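Long-range contacts in Na-K-Cl cotransporter (Methanosarcina acetivorans, PDB 3G40), which probably carries chloride together with cations across the membrane as an SLC12-family transporter, the chain here being its cytoplasmic C-terminal domain: residues Glu28-Leu33 against Asp60-Leu65; Leu115-Asn120 against Leu143-Pro148; Met178-Leu183 against Gly279-Leu284; Ala194-Met199 against Pro225-Gln230. All coordinates share one frame; numbering follows the deposited sequence.

Contact 1: Glu28-Leu33 against Asp60-Leu65; sequences EDPREL and DKENLL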
loop_
_atom_site.group_PDB
_atom_site.type_symbol
_atom_site.label_atom_id
_atom_site.label_comp_id
_atom_site.label_asym_id
_atom_site.label_seq_id
_atom_site.Cartn_x
_atom_site.Cartn_y
_atom_site.Cartn_z
ATOM N N GLU A 28 12.114 12.200 6.744
ATOM C CA GLU A 28 13.435 11.776 7.191
ATOM C C GLU A 28 13.901 10.617 6.323
ATOM O O GLU A 28 15.077 10.495 5.997
ATOM C CB GLU A 28 13.390 11.352 8.658
ATOM C CG GLU A 28 12.867 12.430 9.580
ATOM C CD GLU A 28 13.204 12.167 11.036
ATOM O OE1 GLU A 28 12.710 12.919 11.902
ATOM O OE2 GLU A 28 13.964 11.216 11.316
ATOM N N ASP A 29 12.954 9.787 5.910
ATOM C CA ASP A 29 13.262 8.571 5.167
ATOM C C ASP A 29 12.421 8.558 3.898
ATOM O O ASP A 29 11.195 8.458 3.977
ATOM C CB ASP A 29 12.931 7.343 6.037
ATOM C CG ASP A 29 13.084 6.018 5.286
ATOM O OD1 ASP A 29 13.600 6.025 4.153
ATOM O OD2 ASP A 29 12.686 4.964 5.836
ATOM N N PRO A 30 13.074 8.649 2.727
ATOM C CA PRO A 30 12.368 8.767 1.448
ATOM C C PRO A 30 11.558 7.515 1.111
ATOM O O PRO A 30 10.622 7.603 0.317
ATOM C CB PRO A 30 13.504 8.934 0.430
ATOM C CG PRO A 30 14.686 9.315 1.227
ATOM C CD PRO A 30 14.536 8.666 2.548
ATOM N N ARG A 31 11.932 6.372 1.681
ATOM C CA ARG A 31 11.194 5.130 1.456
ATOM C C ARG A 31 9.803 5.185 2.088
ATOM O O ARG A 31 8.834 4.690 1.510
ATOM C CB ARG A 31 11.969 3.934 2.006
ATOM C CG ARG A 31 13.328 3.715 1.339
ATOM C CD ARG A 31 14.198 2.867 2.245
ATOM N NE ARG A 31 15.571 2.773 1.767
ATOM C CZ ARG A 31 16.603 2.465 2.543
ATOM N NH1 ARG A 31 16.411 2.234 3.837
ATOM N NH2 ARG A 31 17.824 2.396 2.032
ATOM N N GLU A 32 9.711 5.774 3.279
ATOM C CA GLU A 32 8.414 6.007 3.916
ATOM C C GLU A 32 7.583 6.944 3.062
ATOM O O GLU A 32 6.386 6.734 2.867
ATOM C CB GLU A 32 8.579 6.614 5.310
ATOM C CG GLU A 32 8.911 5.616 6.401
ATOM C CD GLU A 32 7.704 4.803 6.870
ATOM O OE1 GLU A 32 6.559 5.077 6.439
ATOM O OE2 GLU A 32 7.912 3.883 7.688
ATOM N N LEU A 33 8.217 7.995 2.554
ATOM C CA LEU A 33 7.523 8.903 1.650
ATOM C C LEU A 33 6.988 8.157 0.430
ATOM O O LEU A 33 5.843 8.361 0.048
ATOM C CB LEU A 33 8.445 10.046 1.209
ATOM C CG LEU A 33 7.856 11.018 0.186
ATOM C CD1 LEU A 33 6.578 11.658 0.710
ATOM C CD2 LEU A 33 8.911 12.096 -0.185
ATOM N N ASP A 60 23.289 13.759 5.403
ATOM C CA ASP A 60 22.247 13.325 4.477
ATOM C C ASP A 60 22.499 11.886 4.045
ATOM O O ASP A 60 22.799 11.622 2.877
ATOM C CB ASP A 60 22.209 14.249 3.255
ATOM C CG ASP A 60 20.972 14.045 2.405
ATOM O OD1 ASP A 60 20.013 13.393 2.891
ATOM O OD2 ASP A 60 20.961 14.542 1.253
ATOM N N LYS A 61 22.379 10.959 4.993
ATOM C CA LYS A 61 22.663 9.548 4.740
ATOM C C LYS A 61 21.612 8.917 3.834
ATOM O O LYS A 61 21.884 7.929 3.149
ATOM C CB LYS A 61 22.750 8.771 6.056
ATOM C CG LYS A 61 23.473 7.432 5.946
ATOM C CD LYS A 61 24.945 7.627 5.601
ATOM C CE LYS A 61 25.723 6.319 5.671
ATOM N NZ LYS A 61 25.250 5.332 4.660
ATOM N N GLU A 62 20.412 9.489 3.843
ATOM C CA GLU A 62 19.317 9.011 3.006
ATOM C C GLU A 62 19.367 9.689 1.644
ATOM O O GLU A 62 18.521 9.449 0.782
ATOM C CB GLU A 62 17.973 9.295 3.678
ATOM C CG GLU A 62 17.872 8.804 5.114
ATOM C CD GLU A 62 17.833 7.290 5.217
ATOM O OE1 GLU A 62 17.584 6.629 4.186
ATOM O OE2 GLU A 62 18.043 6.763 6.332
ATOM N N ASN A 63 20.378 10.533 1.457
ATOM C CA ASN A 63 20.496 11.357 0.261
ATOM C C ASN A 63 19.164 11.971 -0.157
ATOM O O ASN A 63 18.695 11.776 -1.277
ATOM C CB ASN A 63 21.111 10.573 -0.897
ATOM C CG ASN A 63 21.874 11.468 -1.856
ATOM O OD1 ASN A 63 21.862 12.695 -1.722
ATOM N ND2 ASN A 63 22.551 10.860 -2.826
ATOM N N LEU A 64 18.553 12.707 0.761
ATOM C CA LEU A 64 17.337 13.439 0.463
ATOM C C LEU A 64 17.535 14.379 -0.724
ATOM O O LEU A 64 16.598 14.638 -1.475
ATOM C CB LEU A 64 16.882 14.218 1.697
ATOM C CG LEU A 64 16.469 13.337 2.879
ATOM C CD1 LEU A 64 16.061 14.184 4.072
ATOM C CD2 LEU A 64 15.347 12.424 2.464
ATOM N N LEU A 65 18.761 14.870 -0.913
ATOM C CA LEU A 65 19.026 15.837 -1.973
ATOM C C LEU A 65 18.762 15.237 -3.346
ATOM O O LEU A 65 18.343 15.941 -4.267
ATOM C CB LEU A 65 20.468 16.379 -1.885
ATOM C CG LEU A 65 20.740 17.742 -2.535
ATOM C CD1 LEU A 65 19.979 18.863 -1.822
ATOM C CD2 LEU A 65 22.236 18.049 -2.549
#
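Leu64, whose CD2 methyl packs on Pro30, gives its backbone N to Asp60 OD1 at 2.7 Å, on the syn side and 17° out of the carboxylate plane. The other oxygen of the same group, Asp60 OD2, takes Leu65 N with its syn lone pair at 3.1 Å. A type I turn from Asp60 to Asn63 brings the chain back past the carboxylate and presents Glu62 and Leu64 to the other segment. Pro30 is what they meet. Pro30 CG lies 3.4 Å from Leu64 CD2, tighter than normal van der Waals contact, with the two side chains crossing at about a right angle; Pro30 CD rests 3.7 Å from Glu62 CB. Glu62 CG sits 3.4 Å from Glu28 O, and a bend at chi2 (-70°) beyond it turns the carboxylate carbon aside. The carboxylate ends among charges: Glu62 OE1 is 4.0 Å from Asp29 OD1, a like-charge approach that Arg31 NH1 nearby probably eases, although no N-H of that guanidinium points at the oxygen. Asp29 is the N-cap of helix 30-44, its OD1 accepting Arg31 N at 3.0 Å from above the carboxylate plane. An alanine here would probably leave Arg31 N without its cap and fray the first turn of the helix. Asp29 also packs on Gln149 of the second subunit, and Glu28 is held by a salt bridge to Arg123. In this pair an aspartate meets each helix start, and the two starts sit side by side where the chain has left the adjacent parallel strands 22-27 and 49-54, as is usual in an alpha/beta fold.

Contact 2: Leu115-Asn120 against Leu143-Pro148; sequences LRLPEN and LFSKHP
Leu115 and Leu117 straddle Phe144 with the two backbone hydrogen bonds of this parallel pair. Phe144 N reaches Leu115 O at 2.8 Å, nearly along the C=O axis, and Phe144 O receives Leu117 N at 2.8 Å, with the donor tilted 30° from the carbonyl plane. Leu143 CA adds a C-H...O contact to Leu115 O. One water makes the remaining polar link. It donates to Leu117 O at 2.7 Å and lies 2.7 Å from Ser145 OG, taking over where direct backbone pairing stops. The apolar contacts belong to the leucines. Leu143 has CG anti to its backbone N (chi1 176°), and the end of the side chain comes close to the other strand: Leu143 CD1 is 3.9 Å from Leu115 CB and 3.8 Å from Leu117 CB. An alanine at Leu143 would probably leave a gap beside Leu115 and Leu117, where both touch the missing CD1. Leu117 CD2 lies 3.9 Å from Ser145 OG, and helix 258-268 packs on Leu117 through Ala261 and Arg262. On the opposite face, with Arg116, the Phe144 ring meets Phe39 of helix 30-44, their planes at about 30°. Farther along, Glu119 lays its carboxylate against the Pro148 ring, Glu119 OE1 3.8 Å from Pro148 CG. The segments thus close one end of the beta-alpha-beta unit of strand 112-116, helix 124-136 and strand 140-145. The chemistry changes along it: the paired part rests on backbone bonds and leucine packing, at Ser145 a water carries the link on, and beyond it the touch across the segments is that of Glu119 on Pro148.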
loop_
_atom_site.group_PDB
_atom_site.type_symbol
_atom_site.label_atom_id
_atom_site.label_comp_id
_atom_site.label_asym_id
_atom_site.label_seq_id
_atom_site.Cartn_x
_atom_site.Cartn_y
_atom_site.Cartn_z
ATOM N N LEU A 115 1.724 14.167 9.683
ATOM C CA LEU A 115 2.651 13.393 10.499
ATOM C C LEU A 115 2.289 11.926 10.488
ATOM O O LEU A 115 1.113 11.558 10.481
ATOM C CB LEU A 115 2.625 13.874 11.947
ATOM C CG LEU A 115 2.937 15.343 12.219
ATOM C CD1 LEU A 115 2.676 15.659 13.672
ATOM C CD2 LEU A 115 4.381 15.651 11.854
ATOM N N ARG A 116 3.313 11.094 10.519
ATOM C CA ARG A 116 3.138 9.664 10.651
ATOM C C ARG A 116 3.247 9.311 12.134
ATOM O O ARG A 116 4.097 9.842 12.855
ATOM C CB ARG A 116 4.205 8.939 9.822
ATOM C CG ARG A 116 4.167 7.427 9.879
ATOM C CD ARG A 116 5.378 6.828 9.169
ATOM N NE ARG A 116 5.725 5.526 9.729
ATOM C CZ ARG A 116 6.685 5.336 10.626
ATOM N NH1 ARG A 116 7.406 6.364 11.050
ATOM N NH2 ARG A 116 6.931 4.118 11.094
ATOM N N LEU A 117 2.366 8.437 12.596
ATOM C CA LEU A 117 2.428 7.944 13.965
ATOM C C LEU A 117 3.240 6.650 13.955
ATOM O O LEU A 117 2.775 5.620 13.475
ATOM C CB LEU A 117 1.008 7.678 14.507
ATOM C CG LEU A 117 0.850 7.271 15.977
ATOM C CD1 LEU A 117 1.406 8.320 16.929
ATOM C CD2 LEU A 117 -0.621 6.988 16.295
ATOM N N PRO A 118 4.471 6.701 14.473
ATOM C CA PRO A 118 5.335 5.514 14.429
ATOM C C PRO A 118 4.872 4.444 15.414
ATOM O O PRO A 118 4.131 4.749 16.350
ATOM C CB PRO A 118 6.710 6.056 14.851
ATOM C CG PRO A 118 6.602 7.559 14.765
ATOM C CD PRO A 118 5.160 7.880 15.015
ATOM N N GLU A 119 5.306 3.205 15.199
ATOM C CA GLU A 119 5.062 2.132 16.156
ATOM C C GLU A 119 5.872 2.351 17.439
ATOM O O GLU A 119 5.367 2.139 18.539
ATOM C CB GLU A 119 5.380 0.764 15.544
ATOM C CG GLU A 119 4.496 0.379 14.363
ATOM C CD GLU A 119 4.509 -1.117 14.078
ATOM O OE1 GLU A 119 4.947 -1.510 12.975
ATOM O OE2 GLU A 119 4.087 -1.899 14.957
ATOM N N ASN A 120 7.122 2.786 17.305
ATOM C CA ASN A 120 7.939 3.063 18.487
ATOM C C ASN A 120 7.578 4.395 19.148
ATOM O O ASN A 120 7.375 5.410 18.475
ATOM C CB ASN A 120 9.439 2.988 18.170
ATOM C CG ASN A 120 9.990 4.288 17.612
ATOM O OD1 ASN A 120 9.397 4.903 16.724
ATOM N ND2 ASN A 120 11.141 4.707 18.125
ATOM N N LEU A 143 -2.653 13.202 11.559
ATOM C CA LEU A 143 -1.753 12.204 12.121
ATOM C C LEU A 143 -2.157 10.823 11.607
ATOM O O LEU A 143 -3.262 10.336 11.874
ATOM C CB LEU A 143 -1.771 12.274 13.648
ATOM C CG LEU A 143 -0.950 11.237 14.412
ATOM C CD1 LEU A 143 0.569 11.478 14.261
ATOM C CD2 LEU A 143 -1.368 11.230 15.878
ATOM N N PHE A 144 -1.263 10.204 10.843
ATOM C CA PHE A 144 -1.596 8.990 10.114
ATOM C C PHE A 144 -1.037 7.735 10.782
ATOM O O PHE A 144 0.162 7.622 11.026
ATOM C CB PHE A 144 -1.106 9.136 8.672
ATOM C CG PHE A 144 -1.374 7.944 7.797
ATOM C CD1 PHE A 144 -2.601 7.273 7.841
ATOM C CD2 PHE A 144 -0.413 7.522 6.894
ATOM C CE1 PHE A 144 -2.840 6.189 7.009
ATOM C CE2 PHE A 144 -0.644 6.447 6.056
ATOM C CZ PHE A 144 -1.858 5.772 6.114
ATOM N N SER A 145 -1.918 6.786 11.089
ATOM C CA SER A 145 -1.481 5.555 11.730
ATOM C C SER A 145 -1.782 4.396 10.787
ATOM O O SER A 145 -2.873 3.820 10.799
ATOM C CB SER A 145 -2.172 5.389 13.086
ATOM O OG SER A 145 -1.709 4.234 13.763
ATOM N N LYS A 146 -0.814 4.082 9.940
ATOM C CA LYS A 146 -1.019 3.085 8.896
ATOM C C LYS A 146 -0.874 1.689 9.462
ATOM O O LYS A 146 0.123 1.379 10.105
ATOM C CB LYS A 146 -0.028 3.292 7.738
ATOM C CG LYS A 146 -0.202 2.262 6.634
ATOM C CD LYS A 146 0.306 2.772 5.278
ATOM C CE LYS A 146 1.711 2.309 4.997
ATOM N NZ LYS A 146 2.085 2.596 3.575
ATOM N N HIS A 147 -1.871 0.842 9.242
ATOM C CA HIS A 147 -1.805 -0.508 9.787
ATOM C C HIS A 147 -0.697 -1.296 9.103
ATOM O O HIS A 147 -0.629 -1.329 7.873
ATOM C CB HIS A 147 -3.145 -1.232 9.634
ATOM C CG HIS A 147 -3.237 -2.473 10.460
ATOM N ND1 HIS A 147 -2.672 -3.666 10.068
ATOM C CD2 HIS A 147 -3.779 -2.696 11.680
ATOM C CE1 HIS A 147 -2.883 -4.578 11.000
ATOM N NE2 HIS A 147 -3.550 -4.012 11.991
ATOM N N PRO A 148 0.176 -1.939 9.899
ATOM C CA PRO A 148 1.402 -2.581 9.393
ATOM C C PRO A 148 1.128 -3.791 8.513
ATOM O O PRO A 148 2.011 -4.190 7.767
ATOM C CB PRO A 148 2.132 -3.030 10.664
ATOM C CG PRO A 148 1.429 -2.370 11.798
ATOM C CD PRO A 148 0.041 -2.063 11.356
HETATM O O HOH W 1 0.862 3.917 14.389
#

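Contact 3: Met178-Leu183 against Gly279-Leu284; sequences MDLALL and GEENAL
Asp179 and Ala283 bring the two backbones to within 4.9 Å, CA to CA, at the point where each segment enters a helix. Helix 179-192 starts at Asp179 after the N-cap residue Met178, with Leu182 N bonded back to Met178 O; the short helix 283-286 starts right after the N-cap Asn282, whose OD1 accepts Ala285 N. The side chain of Asp179 ties the two together. Its CG stands anti to the carbonyl carbon (chi1 -67°), and Asp179 OD1 takes Ala283 N through its anti lone pair at 2.8 Å in an almost straight bond (177°). That oxygen also lies 3.4 Å from Glu281 O, and the Ala283 N-H is likely to offset part of the repulsion between these two acceptors. Around this polar link the packing is apolar. Ala283 CB fits against Leu183 CG at 3.9 Å and against Leu182 CD2 at 4.0 Å, and the same Leu182 CD2 meets Leu284 CD1 at 3.9 Å, the two leucines crossing at about a right angle. Glu281 supplies its CB, 3.8 Å from Asp179 CB, then bends at chi2 (93°), and its carboxylate turns back on its own loop: OE2 accepts Gly279 N and OE1 accepts Ser278 N. The exchange is mutual, because Asp277, just before this loop, receives Asp179 N and Leu180 N at the start of helix 179-192. Each helix start thus has backbone N-H bonded to an aspartate from the other part of the chain, Asp179 for one and Asp277 for the other, which joins the C-terminal end of the domain to helix 179-192 of its alpha/beta fold.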
loop_
_atom_site.group_PDB
_atom_site.type_symbol
_atom_site.label_atom_id
_atom_site.label_comp_id
_atom_site.label_asym_id
_atom_site.label_seq_id
_atom_site.Cartn_x
_atom_site.Cartn_y
_atom_site.Cartn_z
ATOM N N MET A 178 -13.839 19.210 14.094
ATOM C CA MET A 178 -14.151 18.123 13.172
ATOM C C MET A 178 -14.210 18.569 11.712
ATOM O O MET A 178 -14.558 17.777 10.830
ATOM C CB MET A 178 -15.482 17.428 13.559
ATOM C CG MET A 178 -16.722 18.262 13.259
ATOM S SD MET A 178 -18.266 17.296 13.321
ATOM C CE MET A 178 -18.217 16.711 15.013
ATOM N N ASP A 179 -13.873 19.828 11.447
ATOM C CA ASP A 179 -13.944 20.327 10.075
ATOM C C ASP A 179 -12.962 19.616 9.143
ATOM O O ASP A 179 -13.336 19.207 8.033
ATOM C CB ASP A 179 -13.706 21.832 10.029
ATOM C CG ASP A 179 -14.815 22.611 10.688
ATOM O OD1 ASP A 179 -15.688 23.122 9.967
ATOM O OD2 ASP A 179 -14.807 22.705 11.926
ATOM N N LEU A 180 -11.714 19.479 9.589
ATOM C CA LEU A 180 -10.673 18.834 8.783
ATOM C C LEU A 180 -11.037 17.356 8.587
ATOM O O LEU A 180 -10.900 16.813 7.492
ATOM C CB LEU A 180 -9.304 18.958 9.475
ATOM C CG LEU A 180 -8.018 19.159 8.671
ATOM C CD1 LEU A 180 -6.816 18.580 9.431
ATOM C CD2 LEU A 180 -8.101 18.600 7.256
ATOM N N ALA A 181 -11.511 16.710 9.653
ATOM C CA ALA A 181 -11.948 15.313 9.567
ATOM C C ALA A 181 -12.996 15.115 8.467
ATOM O O ALA A 181 -12.869 14.222 7.628
ATOM C CB ALA A 181 -12.496 14.828 10.925
ATOM N N LEU A 182 -14.011 15.976 8.458
ATOM C CA LEU A 182 -15.071 15.914 7.449
ATOM C C LEU A 182 -14.556 16.159 6.033
ATOM O O LEU A 182 -14.936 15.463 5.094
ATOM C CB LEU A 182 -16.184 16.913 7.783
ATOM C CG LEU A 182 -17.391 16.990 6.853
ATOM C CD1 LEU A 182 -18.054 15.604 6.713
ATOM C CD2 LEU A 182 -18.379 18.023 7.396
ATOM N N LEU A 183 -13.696 17.163 5.875
ATOM C CA LEU A 183 -13.145 17.487 4.559
ATOM C C LEU A 183 -12.304 16.348 4.001
ATOM O O LEU A 183 -12.383 16.033 2.815
ATOM C CB LEU A 183 -12.324 18.779 4.624
ATOM C CG LEU A 183 -13.168 20.041 4.803
ATOM C CD1 LEU A 183 -12.334 21.170 5.380
ATOM C CD2 LEU A 183 -13.819 20.454 3.476
ATOM N N GLY A 279 -8.859 25.562 13.374
ATOM C CA GLY A 279 -9.863 26.417 13.983
ATOM C C GLY A 279 -10.384 27.427 12.979
ATOM O O GLY A 279 -11.373 28.118 13.224
ATOM N N GLU A 280 -9.711 27.508 11.835
ATOM C CA GLU A 280 -10.080 28.455 10.795
ATOM C C GLU A 280 -10.892 27.815 9.670
ATOM O O GLU A 280 -11.477 28.519 8.848
ATOM C CB GLU A 280 -8.827 29.137 10.236
ATOM C CG GLU A 280 -8.044 29.896 11.301
ATOM C CD GLU A 280 -6.815 30.603 10.748
ATOM O OE1 GLU A 280 -6.378 30.260 9.625
ATOM O OE2 GLU A 280 -6.284 31.500 11.441
ATOM N N GLU A 281 -10.930 26.486 9.626
ATOM C CA GLU A 281 -11.718 25.805 8.602
ATOM C C GLU A 281 -13.215 25.901 8.902
ATOM O O GLU A 281 -13.643 25.813 10.058
ATOM C CB GLU A 281 -11.314 24.332 8.460
ATOM C CG GLU A 281 -9.828 24.055 8.587
ATOM C CD GLU A 281 -9.410 23.697 10.003
ATOM O OE1 GLU A 281 -8.469 22.892 10.156
ATOM O OE2 GLU A 281 -10.018 24.214 10.962
ATOM N N ASN A 282 -13.998 26.101 7.849
ATOM C CA ASN A 282 -15.446 25.999 7.919
ATOM C C ASN A 282 -15.864 24.984 6.873
ATOM O O ASN A 282 -16.107 25.333 5.717
ATOM C CB ASN A 282 -16.109 27.351 7.647
ATOM C CG ASN A 282 -17.627 27.299 7.789
ATOM O OD1 ASN A 282 -18.254 26.249 7.600
ATOM N ND2 ASN A 282 -18.226 28.440 8.121
ATOM N N ALA A 283 -15.916 23.718 7.278
ATOM C CA ALA A 283 -16.132 22.630 6.336
ATOM C C ALA A 283 -17.420 22.791 5.536
ATOM O O ALA A 283 -17.413 22.633 4.318
ATOM C CB ALA A 283 -16.107 21.277 7.057
ATOM N N LEU A 284 -18.520 23.108 6.219
ATOM C CA LEU A 284 -19.815 23.190 5.551
ATOM C C LEU A 284 -19.805 24.249 4.461
ATOM O O LEU A 284 -20.282 24.010 3.351
ATOM C CB LEU A 284 -20.927 23.479 6.555
ATOM C CG LEU A 284 -21.681 22.282 7.140
ATOM C CD1 LEU A 284 -20.750 21.141 7.449
ATOM C CD2 LEU A 284 -22.448 22.712 8.380
#

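Contact 4: Ala194-Met199 against Pro225-Gln230; sequences ASLSFM and PNVKMQ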
loop_
_atom_site.group_PDB
_atom_site.type_symbol
_atom_site.label_atom_id
_atom_site.label_comp_id
_atom_site.label_asym_id
_atom_site.label_seq_id
_atom_site.Cartn_x
_atom_site.Cartn_y
_atom_site.Cartn_z
ATOM N N ALA A 194 -14.932 5.449 -2.751
ATOM C CA ALA A 194 -15.243 4.549 -1.650
ATOM C C ALA A 194 -16.619 4.863 -1.059
ATOM O O ALA A 194 -17.184 5.929 -1.313
ATOM C CB ALA A 194 -14.157 4.684 -0.558
ATOM N N SER A 195 -17.150 3.937 -0.264
ATOM C CA SER A 195 -18.364 4.208 0.512
ATOM C C SER A 195 -18.015 4.868 1.839
ATOM O O SER A 195 -17.042 4.493 2.487
ATOM C CB SER A 195 -19.136 2.909 0.773
ATOM O OG SER A 195 -19.515 2.341 -0.457
ATOM N N LEU A 196 -18.811 5.857 2.237
ATOM C CA LEU A 196 -18.553 6.619 3.449
ATOM C C LEU A 196 -19.646 6.396 4.482
ATOM O O LEU A 196 -20.831 6.456 4.142
ATOM C CB LEU A 196 -18.473 8.111 3.123
ATOM C CG LEU A 196 -18.271 9.086 4.277
ATOM C CD1 LEU A 196 -17.012 8.760 5.089
ATOM C CD2 LEU A 196 -18.185 10.532 3.744
ATOM N N SER A 197 -19.257 6.146 5.733
ATOM C CA SER A 197 -20.227 6.076 6.841
ATOM C C SER A 197 -19.866 7.080 7.915
ATOM O O SER A 197 -18.686 7.324 8.173
ATOM C CB SER A 197 -20.285 4.684 7.495
ATOM O OG SER A 197 -20.626 3.670 6.579
ATOM N N PHE A 198 -20.889 7.661 8.538
ATOM C CA PHE A 198 -20.699 8.494 9.719
ATOM C C PHE A 198 -21.008 7.633 10.936
ATOM O O PHE A 198 -22.085 7.033 11.019
ATOM C CB PHE A 198 -21.667 9.683 9.729
ATOM C CG PHE A 198 -21.403 10.722 8.682
ATOM C CD1 PHE A 198 -22.342 11.717 8.442
ATOM C CD2 PHE A 198 -20.225 10.725 7.945
ATOM C CE1 PHE A 198 -22.120 12.690 7.493
ATOM C CE2 PHE A 198 -19.997 11.703 6.985
ATOM C CZ PHE A 198 -20.931 12.684 6.765
ATOM N N MET A 199 -20.068 7.588 11.873
ATOM C CA MET A 199 -20.191 6.797 13.095
ATOM C C MET A 199 -20.193 7.710 14.321
ATOM O O MET A 199 -19.387 8.636 14.427
ATOM C CB MET A 199 -19.010 5.826 13.204
ATOM C CG MET A 199 -18.721 5.034 11.919
ATOM S SD MET A 199 -19.899 3.707 11.649
ATOM C CE MET A 199 -19.942 3.015 13.288
ATOM N N PRO A 225 -23.743 12.321 -0.916
ATOM C CA PRO A 225 -24.762 11.298 -1.164
ATOM C C PRO A 225 -24.327 9.919 -0.677
ATOM O O PRO A 225 -23.126 9.656 -0.545
ATOM C CB PRO A 225 -24.881 11.273 -2.695
ATOM C CG PRO A 225 -23.826 12.235 -3.222
ATOM C CD PRO A 225 -22.887 12.525 -2.096
ATOM N N ASN A 226 -25.311 9.061 -0.412
ATOM C CA ASN A 226 -25.073 7.661 -0.082
ATOM C C ASN A 226 -24.235 7.446 1.179
ATOM O O ASN A 226 -23.508 6.463 1.284
ATOM C CB ASN A 226 -24.424 6.941 -1.270
ATOM C CG ASN A 226 -25.228 7.094 -2.550
ATOM O OD1 ASN A 226 -26.429 6.831 -2.576
ATOM N ND2 ASN A 226 -24.563 7.525 -3.617
ATOM N N VAL A 227 -24.349 8.361 2.134
ATOM C CA VAL A 227 -23.684 8.216 3.425
ATOM C C VAL A 227 -24.543 7.384 4.389
ATOM O O VAL A 227 -25.733 7.647 4.559
ATOM C CB VAL A 227 -23.364 9.599 4.026
ATOM C CG1 VAL A 227 -22.705 9.458 5.394
ATOM C CG2 VAL A 227 -22.460 10.383 3.073
ATOM N N LYS A 228 -23.941 6.368 5.002
ATOM C CA LYS A 228 -24.650 5.538 5.978
ATOM C C LYS A 228 -24.334 6.003 7.390
ATOM O O LYS A 228 -23.187 6.324 7.693
ATOM C CB LYS A 228 -24.256 4.066 5.825
ATOM C CG LYS A 228 -24.689 3.443 4.506
ATOM C CD LYS A 228 -24.390 1.951 4.471
ATOM C CE LYS A 228 -24.854 1.321 3.162
ATOM N NZ LYS A 228 -24.385 -0.090 3.024
ATOM N N MET A 229 -25.350 6.050 8.245
ATOM C CA MET A 229 -25.201 6.546 9.608
ATOM C C MET A 229 -25.301 5.404 10.608
ATOM O O MET A 229 -26.194 4.562 10.507
ATOM C CB MET A 229 -26.307 7.560 9.928
ATOM C CG MET A 229 -26.601 8.543 8.817
ATOM S SD MET A 229 -25.095 9.429 8.365
ATOM C CE MET A 229 -25.747 10.423 7.020
ATOM N N GLN A 230 -24.387 5.373 11.573
ATOM C CA GLN A 230 -24.513 4.460 12.706
ATOM C C GLN A 230 -24.380 5.230 14.003
ATOM O O GLN A 230 -23.409 5.949 14.207
ATOM C CB GLN A 230 -23.438 3.376 12.668
ATOM C CG GLN A 230 -23.682 2.281 11.659
ATOM C CD GLN A 230 -22.735 1.104 11.841
ATOM O OE1 GLN A 230 -22.452 0.682 12.965
ATOM N NE2 GLN A 230 -22.242 0.566 10.729
HETATM O O HOH W 2 -20.986 6.579 0.403
HETATM O O HOH W 3 -21.994 4.130 2.841
#
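Ser197, Phe198 and Met199 pair in parallel with Lys228, Met229 and Gln230, the axes of strands 195-199 and 228-230 lying 27° apart and 4.7 Å from each other at closest approach. Lys228 bonds on both sides of Ser197, giving its N to Leu196 O and taking Phe198 N on its O at 2.8 Å; Gln230 N then reaches Phe198 O at 2.9 Å. Before the ladder begins, two waters bridge Leu196 to Asn226 O. The Phe198 ring carries the side-chain contact. Val227 sets CG1 anti to its backbone N (chi1 178°), and this methyl sits over the ring centre, 3.6 Å from the centroid and 4° off the normal, a CH-pi contact. Met229 lies alongside, its SD 3.6 Å from Phe198 CD1 in an oblique Met-aromatic contact. On the other face Met199, bent at chi2 and chi3, runs beside Gln230, with Met199 CE 3.4 Å from Gln230 OE1. Strand 228-232 is at one end of the chain's sheet, and strand 195-201 lies between it and strand 157-161. Helix 205-222, the middle of this beta-alpha-beta crossover, packs on Phe198 and Met229, while Pro243 from a loop touches Met199 and Gln230 on the opposite face.

Contacts 1 and 2 belong to one half of the domain and contacts 3 and 4 to the other, all four spread along one twisted sheet and its helices. Contacts 1 and 2, with centres 17 Å apart, meet through a long, weak ion pair, Glu32 OE2 to Arg116 NE at 3.4 Å. Both also face the second subunit, where Arg31 of one chain packs on His147 of the other. Contacts 3 and 4 are likewise about 17 Å apart between centres and touch at Leu182 CD1 and Phe198 CZ, 4.1 Å; contact 4 is nested within the chain loop that contact 3 closes. Between the halves, contacts 2 and 3 come nearest, about 7 Å between closest atoms, without touching.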